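Local coordinates for adhesion G-protein coupled receptor G6 (Danio rerio, PDB 6V55) that is an adhesion receptor linked to myelination, whose calcium-binding extracellular region probably helps to control signalling by the G-protein-coupled receptor, at residues E447-D452 against R483-N488; Y458-S463 against Q469-F474. All blocks are in the same frame, centred on the assembly; numbering follows the deposited sequence.

Contact 1: E447-D452 against R483-N488. With NAG (2-acetamido-2-deoxy-beta-D-glucopyranose), chain I.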
loop_
_atom_site.group_PDB
_atom_site.type_symbol
_atom_site.label_atom_id
_atom_site.label_comp_id
_atom_site.label_asym_id
_atom_site.label_seq_id
_atom_site.Cartn_x
_atom_site.Cartn_y
_atom_site.Cartn_z
ATOM N N GLU A 447 -11.316 0.943 20.347
ATOM C CA GLU A 447 -10.283 0.368 19.509
ATOM C C GLU A 447 -10.912 -0.307 18.305
ATOM O O GLU A 447 -11.977 -0.924 18.409
ATOM C CB GLU A 447 -9.464 -0.638 20.317
ATOM C CG GLU A 447 -8.733 -0.036 21.548
ATOM C CD GLU A 447 -9.588 0.055 22.841
ATOM O OE1 GLU A 447 -9.467 1.079 23.547
ATOM O OE2 GLU A 447 -10.386 -0.864 23.129
ATOM N N ASN A 448 -10.274 -0.118 17.150
ATOM C CA ASN A 448 -10.652 -0.779 15.912
ATOM C C ASN A 448 -10.507 -2.290 16.035
ATOM O O ASN A 448 -9.630 -2.782 16.748
ATOM C CB ASN A 448 -9.746 -0.300 14.775
ATOM C CG ASN A 448 -10.054 1.087 14.339
ATOM O OD1 ASN A 448 -11.121 1.605 14.633
ATOM N ND2 ASN A 448 -9.131 1.701 13.610
ATOM N N CYS A 449 -11.367 -3.031 15.328
ATOM C CA CYS A 449 -11.098 -4.449 15.119
ATOM C C CYS A 449 -9.865 -4.585 14.235
ATOM O O CYS A 449 -9.773 -3.946 13.184
ATOM C CB CYS A 449 -12.284 -5.154 14.472
ATOM S SG CYS A 449 -13.815 -5.167 15.422
ATOM N N GLN A 450 -8.899 -5.381 14.682
ATOM C CA GLN A 450 -7.656 -5.540 13.948
ATOM C C GLN A 450 -7.885 -6.348 12.681
ATOM O O GLN A 450 -8.884 -7.066 12.548
ATOM C CB GLN A 450 -6.598 -6.224 14.820
ATOM C CG GLN A 450 -6.118 -5.370 15.985
ATOM C CD GLN A 450 -5.490 -4.047 15.535
ATOM O OE1 GLN A 450 -6.161 -3.015 15.507
ATOM N NE2 GLN A 450 -4.203 -4.073 15.199
ATOM N N ALA A 451 -6.961 -6.184 11.730
ATOM C CA ALA A 451 -6.919 -7.041 10.554
ATOM C C ALA A 451 -6.697 -8.490 10.961
ATOM O O ALA A 451 -5.917 -8.768 11.874
ATOM C CB ALA A 451 -5.817 -6.591 9.613
ATOM N N ASP A 452 -7.416 -9.408 10.302
ATOM C CA ASP A 452 -7.613 -10.760 10.826
ATOM C C ASP A 452 -8.072 -11.696 9.710
ATOM O O ASP A 452 -9.027 -11.375 8.994
ATOM C CB ASP A 452 -8.648 -10.734 11.960
ATOM C CG ASP A 452 -8.931 -12.109 12.521
ATOM O OD1 ASP A 452 -7.961 -12.729 13.016
ATOM O OD2 ASP A 452 -10.106 -12.570 12.476
ATOM N N ARG A 483 -18.165 -9.374 7.064
ATOM C CA ARG A 483 -17.876 -9.461 8.497
ATOM C C ARG A 483 -18.027 -8.077 9.113
ATOM O O ARG A 483 -17.613 -7.079 8.517
ATOM C CB ARG A 483 -16.464 -9.988 8.784
ATOM C CG ARG A 483 -16.340 -10.773 10.070
ATOM C CD ARG A 483 -14.914 -11.246 10.323
ATOM N NE ARG A 483 -14.799 -12.119 11.493
ATOM C CZ ARG A 483 -13.634 -12.486 12.034
ATOM N NH1 ARG A 483 -12.491 -12.039 11.517
ATOM N NH2 ARG A 483 -13.606 -13.293 13.093
ATOM N N THR A 484 -18.616 -8.017 10.309
ATOM C CA THR A 484 -18.906 -6.751 10.977
ATOM C C THR A 484 -18.089 -6.635 12.257
ATOM O O THR A 484 -18.018 -7.587 13.044
ATOM C CB THR A 484 -20.402 -6.621 11.283
ATOM O OG1 THR A 484 -21.142 -6.817 10.075
ATOM C CG2 THR A 484 -20.740 -5.228 11.824
ATOM N N CYS A 485 -17.445 -5.484 12.432
ATOM C CA CYS A 485 -16.793 -5.085 13.675
ATOM C C CYS A 485 -17.865 -4.543 14.626
ATOM O O CYS A 485 -18.330 -3.412 14.464
ATOM C CB CYS A 485 -15.732 -4.029 13.374
ATOM S SG CYS A 485 -14.777 -3.487 14.801
ATOM N N MET A 486 -18.245 -5.337 15.640
ATOM C CA MET A 486 -19.349 -5.036 16.556
ATOM C C MET A 486 -18.853 -4.449 17.876
ATOM O O MET A 486 -17.692 -4.605 18.257
ATOM C CB MET A 486 -20.155 -6.295 16.873
ATOM C CG MET A 486 -20.559 -7.087 15.679
ATOM S SD MET A 486 -22.286 -6.859 15.274
ATOM C CE MET A 486 -23.067 -7.629 16.696
ATOM N N ILE A 487 -19.779 -3.823 18.609
ATOM C CA ILE A 487 -19.521 -3.317 19.959
ATOM C C ILE A 487 -20.144 -4.249 20.995
ATOM O O ILE A 487 -21.373 -4.425 21.033
ATOM C CB ILE A 487 -20.062 -1.901 20.142
ATOM C CG1 ILE A 487 -19.294 -0.965 19.241
ATOM C CG2 ILE A 487 -19.941 -1.469 21.590
ATOM C CD1 ILE A 487 -20.015 0.255 19.040
ATOM N N ASN A 488 -19.294 -4.831 21.839
ATOM C CA ASN A 488 -19.754 -5.555 23.015
ATOM C C ASN A 488 -20.339 -4.555 24.005
ATOM O O ASN A 488 -19.606 -3.771 24.608
ATOM C CB ASN A 488 -18.598 -6.322 23.644
ATOM C CG ASN A 488 -18.993 -6.983 24.925
ATOM O OD1 ASN A 488 -20.069 -7.563 25.016
ATOM N ND2 ASN A 488 -18.137 -6.897 25.932
HETATM C C1 NAG I . -14.270 -7.821 28.199
HETATM C C2 NAG I . -15.185 -8.941 27.646
HETATM C C3 NAG I . -14.348 -10.187 27.293
HETATM C C4 NAG I . -13.163 -9.833 26.396
HETATM C C5 NAG I . -12.337 -8.694 27.013
HETATM C C6 NAG I . -11.189 -8.228 26.140
HETATM C C7 NAG I . -17.469 -9.610 28.342
HETATM C C8 NAG I . -18.367 -9.860 29.520
HETATM N N2 NAG I . -16.210 -9.257 28.634
HETATM O O3 NAG I . -15.165 -11.159 26.650
HETATM O O4 NAG I . -12.343 -10.979 26.178
HETATM O O5 NAG I . -13.184 -7.552 27.252
HETATM O O6 NAG I . -11.303 -6.858 25.775
HETATM O O7 NAG I . -17.863 -9.739 27.182
HETATM O O HOH W 1 -11.144 -13.977 14.184
#
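C449 and C485 point at each other and join as a disulfide, SG to SG 2.0 Å, whose two halves are turned almost at right angles about the S–S bond (chi3 89°). The two cysteines reach the bridge differently. C449 carries its SG beside its own backbone N, whereas C485 holds SG anti to the backbone N (chi1 -177°) and sends it across to the loop. W496, on strand 493-496, lies against the C449 side. The second link is ionic: D452 and R483 lie at about a right angle, and NH1 of R483 meets D452 OD2 at 2.6 Å in a nearly straight bond (172°). OD2 offers its anti lone pair and sits in the guanidinium plane; carboxylate and guanidinium are nearly coplanar. The grip is one-pronged, since NH2 of R483 lies 3.6 Å from the same OD2. Instead, NH2 donates to a water at 2.8 Å, which also approaches D452 OD2, although that distance is too short to be trusted. Together these links fasten the loop after strand 436-445, and the start of strand 452-453, to the middle strand of a three-stranded antiparallel sheet, in the small disulfide-rich module that probably corresponds to the hormone receptor (HormR) domain. The arginine chain is extended from CG to NE, which lets NE bond to A497 O while the guanidinium makes a cation-pi contact with W496; both probably limit its swing. At the far end of 483-488, N488 ND2 comes within 3.1 Å of O7 of an N-acetylglucosamine attached to the protein, whose other neighbours are N491 and T493.

Contact 2: Y458-S463 against Q469-F474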
loop_
_atom_site.group_PDB
_atom_site.type_symbol
_atom_site.label_atom_id
_atom_site.label_comp_id
_atom_site.label_asym_id
_atom_site.label_seq_id
_atom_site.Cartn_x
_atom_site.Cartn_y
_atom_site.Cartn_z
ATOM N N TYR A 458 -9.699 -15.509 3.703
ATOM C CA TYR A 458 -10.672 -14.428 3.918
ATOM C C TYR A 458 -9.989 -13.399 4.802
ATOM O O TYR A 458 -10.052 -13.486 6.031
ATOM C CB TYR A 458 -11.961 -14.932 4.548
ATOM C CG TYR A 458 -12.814 -15.668 3.569
ATOM C CD1 TYR A 458 -13.846 -15.021 2.903
ATOM C CD2 TYR A 458 -12.570 -17.012 3.283
ATOM C CE1 TYR A 458 -14.624 -15.699 1.971
ATOM C CE2 TYR A 458 -13.336 -17.701 2.351
ATOM C CZ TYR A 458 -14.365 -17.038 1.696
ATOM O OH TYR A 458 -15.132 -17.719 0.764
ATOM N N ARG A 459 -9.332 -12.428 4.183
ATOM C CA ARG A 459 -8.478 -11.498 4.906
ATOM C C ARG A 459 -9.242 -10.200 5.152
ATOM O O ARG A 459 -9.494 -9.425 4.223
ATOM C CB ARG A 459 -7.187 -11.259 4.138
ATOM C CG ARG A 459 -6.247 -12.417 4.190
ATOM C CD ARG A 459 -4.836 -11.945 3.985
ATOM N NE ARG A 459 -3.942 -13.076 3.763
ATOM C CZ ARG A 459 -2.693 -12.967 3.308
ATOM N NH1 ARG A 459 -2.187 -11.769 3.039
ATOM N NH2 ARG A 459 -1.944 -14.056 3.133
ATOM N N TRP A 460 -9.601 -9.972 6.380
ATOM C CA TRP A 460 -10.454 -8.833 6.669
ATOM C C TRP A 460 -9.583 -7.675 7.110
ATOM O O TRP A 460 -8.722 -7.870 7.968
ATOM C CB TRP A 460 -11.450 -9.183 7.764
ATOM C CG TRP A 460 -12.219 -10.424 7.487
ATOM C CD1 TRP A 460 -11.919 -11.701 7.895
ATOM C CD2 TRP A 460 -13.420 -10.523 6.719
ATOM N NE1 TRP A 460 -12.855 -12.591 7.413
ATOM C CE2 TRP A 460 -13.791 -11.892 6.694
ATOM C CE3 TRP A 460 -14.207 -9.591 6.024
ATOM C CZ2 TRP A 460 -14.918 -12.348 6.024
ATOM C CZ3 TRP A 460 -15.341 -10.049 5.359
ATOM C CH2 TRP A 460 -15.682 -11.422 5.371
ATOM N N PRO A 461 -9.736 -6.479 6.542
ATOM C CA PRO A 461 -8.900 -5.343 6.957
ATOM C C PRO A 461 -9.378 -4.733 8.273
ATOM O O PRO A 461 -10.436 -5.086 8.798
ATOM C CB PRO A 461 -9.040 -4.350 5.795
ATOM C CG PRO A 461 -10.352 -4.693 5.155
ATOM C CD PRO A 461 -10.586 -6.160 5.381
ATOM N N GLU A 462 -8.551 -3.821 8.804
ATOM C CA GLU A 462 -8.833 -3.123 10.064
ATOM C C GLU A 462 -10.073 -2.262 9.911
ATOM O O GLU A 462 -10.292 -1.666 8.852
ATOM C CB GLU A 462 -7.644 -2.234 10.459
ATOM C CG GLU A 462 -7.632 -1.705 11.892
ATOM C CD GLU A 462 -6.575 -0.626 12.089
ATOM O OE1 GLU A 462 -5.581 -0.635 11.336
ATOM O OE2 GLU A 462 -6.736 0.235 12.983
ATOM N N SER A 463 -10.920 -2.234 10.939
ATOM C CA SER A 463 -12.210 -1.571 10.783
ATOM C C SER A 463 -12.619 -0.824 12.038
ATOM O O SER A 463 -12.473 -1.334 13.150
ATOM C CB SER A 463 -13.315 -2.569 10.436
ATOM O OG SER A 463 -12.910 -3.433 9.389
ATOM N N GLN A 469 -17.229 -5.017 6.412
ATOM C CA GLN A 469 -16.301 -5.129 5.294
ATOM C C GLN A 469 -16.664 -6.295 4.391
ATOM O O GLN A 469 -17.166 -7.313 4.855
ATOM C CB GLN A 469 -14.879 -5.332 5.791
ATOM C CG GLN A 469 -14.407 -4.191 6.590
ATOM C CD GLN A 469 -13.561 -3.242 5.788
ATOM O OE1 GLN A 469 -13.522 -3.299 4.545
ATOM N NE2 GLN A 469 -12.872 -2.344 6.490
ATOM N N TYR A 470 -16.339 -6.166 3.106
ATOM C CA TYR A 470 -16.646 -7.184 2.109
ATOM C C TYR A 470 -15.348 -7.652 1.483
ATOM O O TYR A 470 -14.488 -6.827 1.154
ATOM C CB TYR A 470 -17.594 -6.647 1.037
ATOM C CG TYR A 470 -18.931 -6.246 1.597
ATOM C CD1 TYR A 470 -19.144 -4.953 2.072
ATOM C CD2 TYR A 470 -19.976 -7.161 1.666
ATOM C CE1 TYR A 470 -20.350 -4.580 2.613
ATOM C CE2 TYR A 470 -21.203 -6.794 2.193
ATOM C CZ TYR A 470 -21.377 -5.497 2.659
ATOM O OH TYR A 470 -22.581 -5.103 3.192
ATOM N N VAL A 471 -15.189 -8.966 1.354
ATOM C CA VAL A 471 -14.037 -9.570 0.688
ATOM C C VAL A 471 -14.576 -10.528 -0.379
ATOM O O VAL A 471 -15.763 -10.898 -0.349
ATOM C CB VAL A 471 -13.107 -10.295 1.690
ATOM C CG1 VAL A 471 -12.535 -9.337 2.737
ATOM C CG2 VAL A 471 -13.821 -11.439 2.303
ATOM N N PRO A 472 -13.743 -10.914 -1.360
ATOM C CA PRO A 472 -14.196 -11.899 -2.349
ATOM C C PRO A 472 -14.347 -13.303 -1.797
ATOM O O PRO A 472 -13.594 -13.742 -0.921
ATOM C CB PRO A 472 -13.085 -11.868 -3.403
ATOM C CG PRO A 472 -11.941 -11.206 -2.749
ATOM C CD PRO A 472 -12.584 -10.182 -1.906
ATOM N N CYS A 473 -15.332 -14.014 -2.352
ATOM C CA CYS A 473 -15.510 -15.422 -2.046
ATOM C C CYS A 473 -14.352 -16.204 -2.653
ATOM O O CYS A 473 -14.045 -16.047 -3.838
ATOM C CB CYS A 473 -16.845 -15.930 -2.599
ATOM S SG CYS A 473 -18.321 -15.391 -1.711
ATOM N N PHE A 474 -13.681 -17.006 -1.831
ATOM C CA PHE A 474 -12.599 -17.846 -2.322
ATOM C C PHE A 474 -13.182 -19.095 -2.967
ATOM O O PHE A 474 -13.994 -19.772 -2.343
ATOM C CB PHE A 474 -11.662 -18.237 -1.179
ATOM C CG PHE A 474 -10.494 -19.059 -1.622
ATOM C CD1 PHE A 474 -9.433 -18.454 -2.280
ATOM C CD2 PHE A 474 -10.469 -20.438 -1.425
ATOM C CE1 PHE A 474 -8.337 -19.194 -2.693
ATOM C CE2 PHE A 474 -9.380 -21.199 -1.863
ATOM C CZ PHE A 474 -8.314 -20.568 -2.497
#
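The W460 indole takes V471 CG2 over one face of its six-membered ring, a CH-pi contact 3.8 Å from the centroid and 22° off the normal, while Q469 O lies at the rim near the ring plane, 3.3 Å from CZ3 of W460. The Y458 ring meets the other segment obliquely: its CD1 touches the same V471 CG2 at 3.6 Å, CE1 passes P472 O, and CE2 rests near F474 CB. One methyl of V471 thus touches both aromatic side chains. In this small disulfide-rich module, probably the HormR domain, the contact packs a two-stranded antiparallel pair (452-453 with 459-460) on the edge strand 468-472 of a three-stranded sheet. V471 points at 458-463 with CG1 beside its backbone N, bringing V471 CG1 to 3.4 Å from R459 O. The indole NH turns to F454 O, outside the contact. The tyrosine hydroxyl accepts the backbone N-H of F474, F474 N to Y458 OH 3.1 Å, just beyond C473, which is disulfide-bonded to C504. With a leucine at Y458, the F474 N-H would probably be left without this acceptor and V471 CG2 would lose aromatic cover on one side. At the opposite end the Q469 chain bends at chi2 (-98°), laying its amide by the P461 ring, Q469 OE1 lying 3.5 Å from P461 CG. Q469 NE2, which also bonds to G336 O, donates to S463 OG at 3.1 Å; that hydroxyl in turn donates to P461 O from above the carbonyl plane.

How the contacts relate
Contact 2 is nested within the loop closed by the disulfide of contact 1, and their centres are about 12 Å apart. Strands 468-472 and 480-488 are sheet neighbours, so a probable backbone hydrogen bond, Q469 N to R483 O at 3.0 Å, passes directly from one contact to the other. The leading segments also meet, N448 ND2 lying 2.9 Å from E462 OE2. Contact 2 sits nearer the CUB domain: the P472 side chain touches D98 of the calcium site and lies about 8 Å from the calcium ion, and the F474 ring meets F99 edge-to-face. Contact 1 instead reaches back to R346 in strand 342-353 through a salt bridge from E447.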